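Local coordinates for cellobiose 2-epimerase (Caldibacillus thermoamylovorans, PDB 5ZHB), which catalyses the epimerisation of cellobiose at C2 of its reducing-end glucose, giving glucosyl-mannose, as a member of the N-acylglucosamine 2-epimerase family, at residues A[10-15]-A[376-381]; A[26-31]-A[99-104]; A[81-86]-A[119-124]; A[188-193]-A[253-258]. One frame throughout, in Å; residues are numbered along the deposited sequence.

Interaction 1 of 4, residues A[10-15]-A[376-381]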
loop_
_atom_site.group_PDB
_atom_site.type_symbol
_atom_site.label_atom_id
_atom_site.label_comp_id
_atom_site.label_asym_id
_atom_site.label_seq_id
_atom_site.Cartn_x
_atom_site.Cartn_y
_atom_site.Cartn_z
ATOM N N ASN A 10 -4.841 0.929 -20.735
ATOM C CA ASN A 10 -3.823 1.436 -21.639
ATOM C C ASN A 10 -2.644 1.996 -20.836
ATOM O O ASN A 10 -1.491 1.721 -21.163
ATOM C CB ASN A 10 -4.437 2.453 -22.586
ATOM C CG ASN A 10 -3.421 3.148 -23.452
ATOM O OD1 ASN A 10 -3.168 4.353 -23.293
ATOM N ND2 ASN A 10 -2.806 2.403 -24.349
ATOM N N GLU A 11 -2.939 2.792 -19.803
ATOM C CA GLU A 11 -1.895 3.403 -18.979
ATOM C C GLU A 11 -1.071 2.294 -18.345
ATOM O O GLU A 11 0.173 2.329 -18.399
ATOM C CB GLU A 11 -2.445 4.442 -17.994
ATOM C CG GLU A 11 -1.408 5.031 -17.034
ATOM C CD GLU A 11 -0.217 5.741 -17.674
ATOM O OE1 GLU A 11 -0.341 6.166 -18.842
ATOM O OE2 GLU A 11 0.844 5.861 -17.022
ATOM N N LEU A 12 -1.756 1.274 -17.839
ATOM C CA LEU A 12 -1.091 0.187 -17.144
ATOM C C LEU A 12 -0.163 -0.581 -18.089
ATOM O O LEU A 12 1.005 -0.768 -17.785
ATOM C CB LEU A 12 -2.108 -0.753 -16.521
ATOM C CG LEU A 12 -1.537 -1.996 -15.843
ATOM C CD1 LEU A 12 -0.587 -1.601 -14.719
ATOM C CD2 LEU A 12 -2.673 -2.841 -15.341
ATOM N N GLU A 13 -0.714 -1.051 -19.207
ATOM C CA GLU A 13 -0.030 -2.006 -20.074
ATOM C C GLU A 13 0.973 -1.311 -20.989
ATOM O O GLU A 13 1.954 -1.929 -21.364
ATOM C CB GLU A 13 -1.073 -2.794 -20.866
ATOM C CG GLU A 13 -1.914 -3.694 -19.969
ATOM C CD GLU A 13 -2.606 -4.857 -20.660
ATOM O OE1 GLU A 13 -3.648 -4.598 -21.301
ATOM O OE2 GLU A 13 -2.090 -6.006 -20.555
ATOM N N THR A 14 0.761 -0.041 -21.352
ATOM C CA THR A 14 1.656 0.589 -22.318
ATOM C C THR A 14 2.658 1.535 -21.658
ATOM O O THR A 14 3.605 1.926 -22.325
ATOM C CB THR A 14 0.908 1.303 -23.453
ATOM O OG1 THR A 14 0.355 2.522 -22.979
ATOM C CG2 THR A 14 -0.157 0.440 -24.107
ATOM N N HIS A 15 2.459 1.941 -20.381
ATOM C CA HIS A 15 3.327 2.946 -19.774
ATOM C C HIS A 15 3.893 2.386 -18.464
ATOM O O HIS A 15 5.113 2.281 -18.328
ATOM C CB HIS A 15 2.589 4.285 -19.671
ATOM C CG HIS A 15 3.417 5.447 -19.235
ATOM N ND1 HIS A 15 4.676 5.711 -19.731
ATOM C CD2 HIS A 15 3.136 6.441 -18.388
ATOM C CE1 HIS A 15 5.132 6.819 -19.160
ATOM N NE2 HIS A 15 4.197 7.278 -18.348
ATOM N N HIS A 376 0.723 0.954 -5.909
ATOM C CA HIS A 376 -0.468 1.799 -5.785
ATOM C C HIS A 376 -1.132 2.036 -7.151
ATOM O O HIS A 376 -2.352 1.865 -7.307
ATOM C CB HIS A 376 -0.135 3.116 -5.105
ATOM C CG HIS A 376 0.008 3.116 -3.609
ATOM N ND1 HIS A 376 -1.050 2.869 -2.749
ATOM C CD2 HIS A 376 1.098 3.290 -2.833
ATOM C CE1 HIS A 376 -0.598 2.898 -1.489
ATOM N NE2 HIS A 376 0.698 3.191 -1.512
ATOM N N ASN A 377 -0.340 2.486 -8.117
ATOM C CA ASN A 377 -0.882 2.859 -9.417
ATOM C C ASN A 377 -1.299 1.631 -10.246
ATOM O O ASN A 377 -2.347 1.686 -10.914
ATOM C CB ASN A 377 -0.006 3.891 -10.125
ATOM C CG ASN A 377 1.402 3.439 -10.440
ATOM O OD1 ASN A 377 1.871 2.442 -9.889
ATOM N ND2 ASN A 377 2.092 4.208 -11.280
ATOM N N ALA A 378 -0.533 0.531 -10.211
ATOM C CA ALA A 378 -0.967 -0.692 -10.863
ATOM C C ALA A 378 -2.259 -1.222 -10.259
ATOM O O ALA A 378 -3.176 -1.594 -10.992
ATOM C CB ALA A 378 0.080 -1.769 -10.812
ATOM N N ARG A 379 -2.291 -1.313 -8.922
ATOM C CA ARG A 379 -3.456 -1.795 -8.220
ATOM C C ARG A 379 -4.693 -0.974 -8.612
ATOM O O ARG A 379 -5.757 -1.547 -8.836
ATOM C CB ARG A 379 -3.199 -1.791 -6.708
ATOM C CG ARG A 379 -4.394 -2.388 -5.981
ATOM C CD ARG A 379 -4.238 -2.621 -4.502
ATOM N NE ARG A 379 -4.066 -1.365 -3.775
ATOM C CZ ARG A 379 -3.853 -1.283 -2.460
ATOM N NH1 ARG A 379 -3.838 -2.376 -1.725
ATOM N NH2 ARG A 379 -3.688 -0.098 -1.890
ATOM N N PHE A 380 -4.561 0.358 -8.687
ATOM C CA PHE A 380 -5.677 1.188 -9.087
ATOM C C PHE A 380 -6.218 0.750 -10.456
ATOM O O PHE A 380 -7.429 0.552 -10.594
ATOM C CB PHE A 380 -5.301 2.670 -8.990
ATOM C CG PHE A 380 -5.777 3.529 -10.147
ATOM C CD1 PHE A 380 -7.123 3.869 -10.285
ATOM C CD2 PHE A 380 -4.871 4.002 -11.089
ATOM C CE1 PHE A 380 -7.534 4.687 -11.324
ATOM C CE2 PHE A 380 -5.286 4.813 -12.127
ATOM C CZ PHE A 380 -6.620 5.133 -12.259
ATOM N N CYS A 381 -5.344 0.641 -11.467
ATOM C CA CYS A 381 -5.777 0.245 -12.795
ATOM C C CYS A 381 -6.456 -1.122 -12.730
ATOM O O CYS A 381 -7.533 -1.297 -13.288
ATOM C CB CYS A 381 -4.598 0.206 -13.764
ATOM S SG CYS A 381 -3.848 1.818 -14.063
#
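Leu12 carries its CG anti to the backbone N (chi1 176°), and this swings both methyls toward helix 375-387. Cys381 has SG anti to its own carbonyl carbon (chi1 -65°), which sets SG 4.0 Å from Leu12 CB. The two side chains meet at their roots, Leu12 CB lying 3.8 Å from Cys381 CB. The leucine then forks. Its CD2 rests 3.9 Å from Cys381 CB, while CD1 reaches Ala378 CB at 4.0 Å, one helical turn earlier. Leu12 thus spans Ala378 and Cys381. The helices come close here, with Leu12 CA only 6.3 Å from Ala378 CA, consistent with the small alanine and cysteine at this point. All three residues are buried, and the contact is apolar. Around them, Leu12 also touches Leu17 and Leu66, and Cys381 touches Phe8. The contact joins the first helix of the chain to the last. Such a closure of the helical ring is characteristic of the (alpha/alpha)6 barrel of this epimerase family.

Interaction 2 of 4, residues A[26-31]-A[99-104]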
loop_
_atom_site.group_PDB
_atom_site.type_symbol
_atom_site.label_atom_id
_atom_site.label_comp_id
_atom_site.label_asym_id
_atom_site.label_seq_id
_atom_site.Cartn_x
_atom_site.Cartn_y
_atom_site.Cartn_z
ATOM N N ASP A 26 18.984 -8.487 -14.048
ATOM C CA ASP A 26 19.272 -9.888 -14.322
ATOM C C ASP A 26 20.546 -10.328 -13.620
ATOM O O ASP A 26 20.603 -11.432 -13.099
ATOM C CB ASP A 26 19.321 -10.170 -15.815
ATOM C CG ASP A 26 17.997 -9.953 -16.527
ATOM O OD1 ASP A 26 16.997 -10.551 -16.083
ATOM O OD2 ASP A 26 17.968 -9.147 -17.478
ATOM N N GLU A 27 21.550 -9.458 -13.576
ATOM C CA GLU A 27 22.837 -9.821 -13.002
ATOM C C GLU A 27 22.709 -9.978 -11.487
ATOM O O GLU A 27 23.160 -10.967 -10.939
ATOM C CB GLU A 27 23.885 -8.764 -13.353
ATOM C CG GLU A 27 25.329 -9.234 -13.177
ATOM C CD GLU A 27 26.356 -8.111 -13.101
ATOM O OE1 GLU A 27 26.262 -7.130 -13.872
ATOM O OE2 GLU A 27 27.270 -8.223 -12.259
ATOM N N ASN A 28 22.062 -9.017 -10.803
ATOM C CA ASN A 28 22.140 -8.965 -9.353
ATOM C C ASN A 28 20.809 -9.348 -8.706
ATOM O O ASN A 28 20.784 -9.586 -7.505
ATOM C CB ASN A 28 22.708 -7.626 -8.896
ATOM C CG ASN A 28 24.153 -7.448 -9.297
ATOM O OD1 ASN A 28 24.556 -6.360 -9.722
ATOM N ND2 ASN A 28 24.954 -8.485 -9.116
ATOM N N GLY A 29 19.719 -9.480 -9.486
ATOM C CA GLY A 29 18.439 -9.936 -8.942
ATOM C C GLY A 29 17.507 -8.750 -8.665
ATOM O O GLY A 29 17.959 -7.623 -8.503
ATOM N N GLY A 30 16.200 -9.017 -8.646
ATOM C CA GLY A 30 15.187 -7.992 -8.409
ATOM C C GLY A 30 15.226 -6.873 -9.442
ATOM O O GLY A 30 15.483 -7.114 -10.622
ATOM N N TYR A 31 14.987 -5.641 -8.954
ATOM C CA TYR A 31 14.854 -4.443 -9.759
ATOM C C TYR A 31 15.784 -3.367 -9.226
ATOM O O TYR A 31 15.994 -3.265 -8.009
ATOM C CB TYR A 31 13.377 -4.014 -9.745
ATOM C CG TYR A 31 12.503 -5.046 -10.424
ATOM C CD1 TYR A 31 12.155 -6.216 -9.768
ATOM C CD2 TYR A 31 12.088 -4.871 -11.733
ATOM C CE1 TYR A 31 11.416 -7.195 -10.397
ATOM C CE2 TYR A 31 11.344 -5.846 -12.377
ATOM C CZ TYR A 31 11.024 -7.017 -11.714
ATOM O OH TYR A 31 10.270 -7.981 -12.318
ATOM N N ASP A 99 21.513 -4.239 -0.194
ATOM C CA ASP A 99 22.302 -3.498 -1.160
ATOM C C ASP A 99 21.981 -4.081 -2.524
ATOM O O ASP A 99 21.231 -5.040 -2.627
ATOM C CB ASP A 99 23.784 -3.506 -0.793
ATOM C CG ASP A 99 24.475 -4.861 -0.886
ATOM O OD1 ASP A 99 23.887 -5.792 -1.456
ATOM O OD2 ASP A 99 25.592 -4.985 -0.344
ATOM N N TYR A 100 22.634 -3.572 -3.565
ATOM C CA TYR A 100 22.269 -3.955 -4.918
ATOM C C TYR A 100 22.599 -5.419 -5.212
ATOM O O TYR A 100 22.051 -5.960 -6.174
ATOM C CB TYR A 100 22.903 -2.973 -5.899
ATOM C CG TYR A 100 24.387 -3.171 -6.195
ATOM C CD1 TYR A 100 25.349 -2.758 -5.287
ATOM C CD2 TYR A 100 24.810 -3.683 -7.415
ATOM C CE1 TYR A 100 26.697 -2.897 -5.551
ATOM C CE2 TYR A 100 26.166 -3.835 -7.697
ATOM C CZ TYR A 100 27.106 -3.431 -6.760
ATOM O OH TYR A 100 28.450 -3.538 -6.962
ATOM N N LYS A 101 23.478 -6.050 -4.409
ATOM C CA LYS A 101 23.756 -7.471 -4.584
ATOM C C LYS A 101 22.950 -8.344 -3.620
ATOM O O LYS A 101 23.119 -9.550 -3.595
ATOM C CB LYS A 101 25.259 -7.697 -4.396
ATOM C CG LYS A 101 26.125 -7.011 -5.434
ATOM C CD LYS A 101 27.574 -7.473 -5.398
ATOM C CE LYS A 101 28.527 -6.396 -5.804
ATOM N NZ LYS A 101 29.920 -6.759 -5.508
ATOM N N GLY A 102 22.085 -7.744 -2.797
ATOM C CA GLY A 102 21.210 -8.524 -1.949
ATOM C C GLY A 102 21.819 -8.793 -0.579
ATOM O O GLY A 102 21.233 -9.504 0.224
ATOM N N ASN A 103 22.964 -8.175 -0.283
ATOM C CA ASN A 103 23.482 -8.242 1.069
ATOM C C ASN A 103 22.684 -7.304 1.968
ATOM O O ASN A 103 22.404 -6.175 1.566
ATOM C CB ASN A 103 24.936 -7.811 1.205
ATOM C CG ASN A 103 25.838 -8.541 0.248
ATOM O OD1 ASN A 103 25.938 -9.756 0.328
ATOM N ND2 ASN A 103 26.499 -7.828 -0.649
ATOM N N PRO A 104 22.384 -7.713 3.229
ATOM C CA PRO A 104 21.610 -6.872 4.143
ATOM C C PRO A 104 22.316 -5.542 4.348
ATOM O O PRO A 104 23.503 -5.533 4.663
ATOM C CB PRO A 104 21.523 -7.672 5.460
ATOM C CG PRO A 104 22.047 -9.040 5.121
ATOM C CD PRO A 104 22.841 -8.959 3.840
#
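Asn28 meets the 99-104 loop with every heavy atom of its side chain. Its CB sits 3.3 Å from Tyr100 O, and CG is 4.0 Å from the same oxygen. The amide then splits between two residues. OD1 lies 3.5 Å from Tyr100 CD2 and nearly as near to CE2, approaching the ring obliquely, with amide and ring planes 85° apart. ND2 points along Lys101 and comes 4.1 Å from its CG. That methylene lies over the centre of the Tyr100 ring, 3.8 Å above the plane. Tyr100 takes the crowded chi1 of 78°, which brings the ring under the Lys101 methylene. The type I turn from Asp99 to Gly102 is shaped from within by Asp99. Its OD1 accepts from Lys101 N, an Asx turn, and from Asn103 N on the opposite face of the carboxylate. Lys47 bonds Gly29 O and Tyr100 O, bridging the loops. With an alanine in place of Asn28, CD2 and CE2 of the Tyr100 ring and the Lys101 methylene would probably lose their amide neighbour, and a gap would open there. The loops meet through van der Waals contact of a polar side chain, while Lys47 supplies hydrogen bonds to both.

Interaction 3 of 4, residues A[81-86]-A[119-124]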
loop_
_atom_site.group_PDB
_atom_site.type_symbol
_atom_site.label_atom_id
_atom_site.label_comp_id
_atom_site.label_asym_id
_atom_site.label_seq_id
_atom_site.Cartn_x
_atom_site.Cartn_y
_atom_site.Cartn_z
ATOM N N PHE A 81 14.227 -12.862 -5.809
ATOM C CA PHE A 81 14.991 -11.898 -5.042
ATOM C C PHE A 81 14.470 -11.772 -3.610
ATOM O O PHE A 81 15.253 -11.581 -2.672
ATOM C CB PHE A 81 14.932 -10.523 -5.719
ATOM C CG PHE A 81 15.984 -9.596 -5.141
ATOM C CD1 PHE A 81 17.331 -9.848 -5.366
ATOM C CD2 PHE A 81 15.643 -8.464 -4.382
ATOM C CE1 PHE A 81 18.297 -8.968 -4.895
ATOM C CE2 PHE A 81 16.616 -7.639 -3.856
ATOM C CZ PHE A 81 17.941 -7.872 -4.133
ATOM N N LEU A 82 13.141 -11.780 -3.467
ATOM C CA LEU A 82 12.509 -11.664 -2.160
ATOM C C LEU A 82 12.939 -12.832 -1.275
ATOM O O LEU A 82 13.336 -12.600 -0.138
ATOM C CB LEU A 82 10.987 -11.575 -2.251
ATOM C CG LEU A 82 10.244 -11.426 -0.918
ATOM C CD1 LEU A 82 10.503 -10.031 -0.342
ATOM C CD2 LEU A 82 8.758 -11.704 -1.057
ATOM N N THR A 83 12.818 -14.081 -1.766
ATOM C CA THR A 83 13.039 -15.239 -0.905
ATOM C C THR A 83 14.533 -15.532 -0.727
ATOM O O THR A 83 14.917 -16.066 0.309
ATOM C CB THR A 83 12.265 -16.457 -1.411
ATOM O OG1 THR A 83 12.527 -16.576 -2.798
ATOM C CG2 THR A 83 10.768 -16.300 -1.213
ATOM N N GLU A 84 15.368 -15.150 -1.708
ATOM C CA GLU A 84 16.795 -15.467 -1.687
ATOM C C GLU A 84 17.607 -14.460 -0.871
ATOM O O GLU A 84 18.439 -14.881 -0.076
ATOM C CB GLU A 84 17.307 -15.582 -3.121
ATOM C CG GLU A 84 16.818 -16.875 -3.761
ATOM C CD GLU A 84 17.086 -16.962 -5.244
ATOM O OE1 GLU A 84 17.865 -16.123 -5.746
ATOM O OE2 GLU A 84 16.442 -17.816 -5.901
ATOM N N TYR A 85 17.313 -13.150 -1.005
ATOM C CA TYR A 85 18.090 -12.097 -0.368
ATOM C C TYR A 85 17.317 -11.305 0.701
ATOM O O TYR A 85 17.913 -10.915 1.701
ATOM C CB TYR A 85 18.624 -11.198 -1.482
ATOM C CG TYR A 85 19.587 -11.956 -2.394
ATOM C CD1 TYR A 85 20.873 -12.296 -1.966
ATOM C CD2 TYR A 85 19.188 -12.373 -3.657
ATOM C CE1 TYR A 85 21.723 -13.028 -2.778
ATOM C CE2 TYR A 85 20.041 -13.083 -4.489
ATOM C CZ TYR A 85 21.306 -13.426 -4.039
ATOM O OH TYR A 85 22.107 -14.144 -4.892
ATOM N N VAL A 86 16.034 -10.961 0.473
ATOM C CA VAL A 86 15.359 -10.036 1.382
ATOM C C VAL A 86 14.962 -10.781 2.655
ATOM O O VAL A 86 15.003 -10.199 3.739
ATOM C CB VAL A 86 14.154 -9.312 0.752
ATOM C CG1 VAL A 86 13.393 -8.450 1.777
ATOM C CG2 VAL A 86 14.557 -8.505 -0.466
ATOM N N TYR A 119 1.236 -10.058 2.018
ATOM C CA TYR A 119 0.392 -9.584 0.929
ATOM C C TYR A 119 0.937 -10.030 -0.430
ATOM O O TYR A 119 0.176 -10.472 -1.296
ATOM C CB TYR A 119 0.343 -8.055 0.997
ATOM C CG TYR A 119 -0.663 -7.375 0.073
ATOM C CD1 TYR A 119 -2.000 -7.761 0.030
ATOM C CD2 TYR A 119 -0.284 -6.320 -0.724
ATOM C CE1 TYR A 119 -2.927 -7.111 -0.762
ATOM C CE2 TYR A 119 -1.191 -5.675 -1.554
ATOM C CZ TYR A 119 -2.525 -6.056 -1.560
ATOM O OH TYR A 119 -3.390 -5.378 -2.374
ATOM N N ALA A 120 2.246 -9.860 -0.656
ATOM C CA ALA A 120 2.835 -10.173 -1.956
ATOM C C ALA A 120 2.950 -11.684 -2.213
ATOM O O ALA A 120 2.689 -12.149 -3.340
ATOM C CB ALA A 120 4.157 -9.498 -2.073
ATOM N N LEU A 121 3.318 -12.426 -1.172
ATOM C CA LEU A 121 3.510 -13.871 -1.272
ATOM C C LEU A 121 2.173 -14.564 -1.519
ATOM O O LEU A 121 2.111 -15.498 -2.309
ATOM C CB LEU A 121 4.195 -14.396 -0.008
ATOM C CG LEU A 121 5.689 -14.083 0.130
ATOM C CD1 LEU A 121 6.117 -14.286 1.552
ATOM C CD2 LEU A 121 6.525 -14.930 -0.794
ATOM N N THR A 122 1.098 -14.084 -0.866
ATOM C CA THR A 122 -0.227 -14.641 -1.087
ATOM C C THR A 122 -0.689 -14.334 -2.505
ATOM O O THR A 122 -1.215 -15.221 -3.162
ATOM C CB THR A 122 -1.212 -14.207 0.001
ATOM O OG1 THR A 122 -1.330 -12.788 0.087
ATOM C CG2 THR A 122 -0.792 -14.740 1.357
ATOM N N GLU A 123 -0.410 -13.128 -3.025
ATOM C CA GLU A 123 -0.805 -12.801 -4.383
ATOM C C GLU A 123 -0.070 -13.699 -5.388
ATOM O O GLU A 123 -0.654 -14.183 -6.364
ATOM C CB GLU A 123 -0.533 -11.333 -4.688
ATOM C CG GLU A 123 -1.202 -10.820 -5.960
ATOM C CD GLU A 123 -2.729 -10.777 -5.892
ATOM O OE1 GLU A 123 -3.349 -10.887 -4.810
ATOM O OE2 GLU A 123 -3.288 -10.659 -6.992
ATOM N N TYR A 124 1.220 -13.942 -5.149
ATOM C CA TYR A 124 1.993 -14.799 -6.026
ATOM C C TYR A 124 1.420 -16.213 -5.952
ATOM O O TYR A 124 1.305 -16.899 -6.965
ATOM C CB TYR A 124 3.462 -14.714 -5.606
ATOM C CG TYR A 124 4.401 -15.528 -6.486
ATOM C CD1 TYR A 124 4.685 -15.125 -7.772
ATOM C CD2 TYR A 124 5.071 -16.638 -5.979
ATOM C CE1 TYR A 124 5.580 -15.832 -8.557
ATOM C CE2 TYR A 124 5.952 -17.361 -6.759
ATOM C CZ TYR A 124 6.201 -16.960 -8.053
ATOM O OH TYR A 124 7.088 -17.639 -8.858
#
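Leu82 lays its CD2 methyl against the end of Leu121, 3.9 Å from CD2 and 4.1 Å from CG. The two leucines cross at a slant. Leu82 has CG anti to its backbone N (chi1 -179°), which extends the branch straight at helix 111-128. In Leu121, chi2 of 163° sets CD1 anti to CA, which leaves CD2 as the branch turned to Leu82. Thr83 adds its CG2 methyl at 4.5 Å from Leu121 CD2, a looser touch. The hydroxyl of Thr83 is engaged within its own helix, bonded to Tyr79 O. The backbones stay well apart, with 9.3 Å between Leu82 CA and Leu121 CA, so the side-chain ends bridge the space. Helices 69-86 and 111-128 are neighbours in the (alpha/alpha)6 barrel, and their contact is buried. Tyr136 of helix 131-145 lies against both Thr83 and Leu121, and Leu140 touches Leu121 as well. Near the end of helix 69-86, Phe81 O accepts from both Tyr85 N and Val86 N, at a wider pi-type turn.

Interaction 4 of 4, residues A[188-193]-A[253-258]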
loop_
_atom_site.group_PDB
_atom_site.type_symbol
_atom_site.label_atom_id
_atom_site.label_comp_id
_atom_site.label_asym_id
_atom_site.label_seq_id
_atom_site.Cartn_x
_atom_site.Cartn_y
_atom_site.Cartn_z
ATOM N N HIS A 188 -1.947 -2.025 6.833
ATOM C CA HIS A 188 -1.258 -2.967 5.948
ATOM C C HIS A 188 -1.259 -4.382 6.527
ATOM O O HIS A 188 -1.231 -5.342 5.760
ATOM C CB HIS A 188 0.072 -2.391 5.449
ATOM C CG HIS A 188 -0.197 -1.179 4.632
ATOM N ND1 HIS A 188 -0.768 -1.256 3.374
ATOM C CD2 HIS A 188 -0.137 0.122 4.920
ATOM C CE1 HIS A 188 -0.958 -0.020 2.924
ATOM N NE2 HIS A 188 -0.605 0.817 3.836
ATOM N N VAL A 189 -1.353 -4.537 7.852
ATOM C CA VAL A 189 -1.597 -5.862 8.385
ATOM C C VAL A 189 -2.972 -6.339 7.907
ATOM O O VAL A 189 -3.111 -7.462 7.442
ATOM C CB VAL A 189 -1.444 -5.936 9.913
ATOM C CG1 VAL A 189 -1.899 -7.288 10.467
ATOM C CG2 VAL A 189 -0.004 -5.646 10.309
ATOM N N LEU A 190 -3.998 -5.488 8.033
ATOM C CA LEU A 190 -5.340 -5.863 7.572
ATOM C C LEU A 190 -5.349 -6.202 6.079
ATOM O O LEU A 190 -5.914 -7.207 5.656
ATOM C CB LEU A 190 -6.294 -4.725 7.925
ATOM C CG LEU A 190 -7.745 -4.896 7.467
ATOM C CD1 LEU A 190 -8.417 -6.119 8.072
ATOM C CD2 LEU A 190 -8.479 -3.664 7.886
ATOM N N GLU A 191 -4.689 -5.377 5.269
ATOM C CA GLU A 191 -4.606 -5.586 3.831
ATOM C C GLU A 191 -3.998 -6.963 3.550
ATOM O O GLU A 191 -4.502 -7.714 2.741
ATOM C CB GLU A 191 -3.750 -4.449 3.273
ATOM C CG GLU A 191 -3.321 -4.580 1.818
ATOM C CD GLU A 191 -2.331 -3.481 1.461
ATOM O OE1 GLU A 191 -1.301 -3.373 2.159
ATOM O OE2 GLU A 191 -2.611 -2.705 0.548
ATOM N N ALA A 192 -2.859 -7.250 4.188
ATOM C CA ALA A 192 -2.151 -8.503 3.981
ATOM C C ALA A 192 -3.008 -9.706 4.389
ATOM O O ALA A 192 -3.120 -10.707 3.674
ATOM C CB ALA A 192 -0.895 -8.425 4.805
ATOM N N TYR A 193 -3.613 -9.598 5.559
ATOM C CA TYR A 193 -4.391 -10.698 6.108
ATOM C C TYR A 193 -5.639 -10.962 5.278
ATOM O O TYR A 193 -6.039 -12.115 5.174
ATOM C CB TYR A 193 -4.811 -10.413 7.548
ATOM C CG TYR A 193 -3.724 -10.604 8.598
ATOM C CD1 TYR A 193 -2.389 -10.795 8.249
ATOM C CD2 TYR A 193 -4.052 -10.593 9.948
ATOM C CE1 TYR A 193 -1.422 -10.985 9.214
ATOM C CE2 TYR A 193 -3.091 -10.789 10.926
ATOM C CZ TYR A 193 -1.773 -11.006 10.557
ATOM O OH TYR A 193 -0.824 -11.161 11.540
ATOM N N TRP A 253 -11.804 1.440 1.262
ATOM C CA TRP A 253 -12.083 0.326 0.373
ATOM C C TRP A 253 -11.317 -0.935 0.763
ATOM O O TRP A 253 -11.822 -2.034 0.527
ATOM C CB TRP A 253 -11.861 0.708 -1.089
ATOM C CG TRP A 253 -10.436 0.776 -1.560
ATOM C CD1 TRP A 253 -9.630 1.869 -1.580
ATOM C CD2 TRP A 253 -9.676 -0.294 -2.146
ATOM N NE1 TRP A 253 -8.397 1.542 -2.075
ATOM C CE2 TRP A 253 -8.405 0.231 -2.452
ATOM C CE3 TRP A 253 -9.935 -1.630 -2.443
ATOM C CZ2 TRP A 253 -7.414 -0.542 -3.049
ATOM C CZ3 TRP A 253 -8.947 -2.404 -3.021
ATOM C CH2 TRP A 253 -7.719 -1.847 -3.361
ATOM N N LEU A 254 -10.155 -0.784 1.409
ATOM C CA LEU A 254 -9.461 -1.947 1.967
ATOM C C LEU A 254 -10.246 -2.584 3.121
ATOM O O LEU A 254 -10.373 -3.797 3.168
ATOM C CB LEU A 254 -8.041 -1.608 2.408
ATOM C CG LEU A 254 -7.052 -1.246 1.290
ATOM C CD1 LEU A 254 -5.698 -0.942 1.885
ATOM C CD2 LEU A 254 -6.918 -2.322 0.218
ATOM N N ILE A 255 -10.773 -1.787 4.049
ATOM C CA ILE A 255 -11.624 -2.364 5.094
ATOM C C ILE A 255 -12.815 -3.064 4.436
ATOM O O ILE A 255 -13.188 -4.204 4.791
ATOM C CB ILE A 255 -12.030 -1.290 6.121
ATOM C CG1 ILE A 255 -10.823 -0.833 6.939
ATOM C CG2 ILE A 255 -13.174 -1.780 7.020
ATOM C CD1 ILE A 255 -10.998 0.501 7.642
ATOM N N ASP A 256 -13.393 -2.425 3.403
ATOM C CA ASP A 256 -14.546 -3.022 2.739
ATOM C C ASP A 256 -14.186 -4.378 2.137
ATOM O O ASP A 256 -14.936 -5.348 2.252
ATOM C CB ASP A 256 -15.111 -2.128 1.644
ATOM C CG ASP A 256 -16.583 -2.369 1.338
ATOM O OD1 ASP A 256 -17.259 -2.974 2.186
ATOM O OD2 ASP A 256 -17.022 -1.988 0.244
ATOM N N ASP A 257 -13.012 -4.466 1.500
ATOM C CA ASP A 257 -12.565 -5.745 0.996
ATOM C C ASP A 257 -12.442 -6.754 2.124
ATOM O O ASP A 257 -12.738 -7.929 1.913
ATOM C CB ASP A 257 -11.238 -5.672 0.261
ATOM C CG ASP A 257 -11.345 -5.509 -1.238
ATOM O OD1 ASP A 257 -12.447 -5.187 -1.729
ATOM O OD2 ASP A 257 -10.335 -5.762 -1.890
ATOM N N ALA A 258 -12.015 -6.306 3.308
ATOM C CA ALA A 258 -11.864 -7.221 4.439
ATOM C C ALA A 258 -13.250 -7.730 4.878
ATOM O O ALA A 258 -13.455 -8.933 5.094
ATOM C CB ALA A 258 -11.140 -6.524 5.572
#
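Segments 188-193 and 253-258, on helices 183-199 and 245-262, run in roughly the same direction, their axes 9.5 Å apart and inclined by 39°. Glu191 and Leu254 have the closest CA atoms, at 6.3 Å. Leu190 holds the apolar side. With CG anti to the backbone N (chi1 177°), it sends CD1 to Ala258 CB at 3.7 Å and CD2 to Ile255 CG1 at 3.8 Å. Leu190 and Ile255 cross at about a right angle. Leu254 turns its CD1 to Glu191 OE2, 3.8 Å away, so a methyl packs against a buried carboxylate. Glu191 OE1 takes a nearly straight bond from His188 ND1, 2.5 Å at 178°. This probably limits the turning of the His188 ring, although the modelled distance is unusually short. OE2 has a salt bridge to Arg379 and a hydrogen bond to Tyr375. Ile209 covers Leu190 from helix 203-220. This pairing of slanted helices around buried, networked polar residues is consistent with the inner ring of the (alpha/alpha)6 barrel in this epimerase family.

How the interactions relate
From the N terminus, helix 2-21 opens interaction 1, which closes only when helix 375-387 arrives, so the other three contacts lie within its span. Interaction 2 opens next, in the loop at 26-31. Interaction 3 opens on helix 69-86 before interaction 2 closes at 99-104, and itself closes on helix 111-128, so the two cross. They also touch, as Phe81 and Tyr85 pack on the loops of interaction 2. Interaction 4 follows, from helix 183-199 to helix 245-262. Arg379, in 376-381, ties interaction 1 to interaction 4 and, through a probable hydrogen bond to Tyr119, to interaction 3; Tyr119 also packs on Glu191, joining 3 and 4. Interaction 2 stays peripheral, apart from 1 and 4.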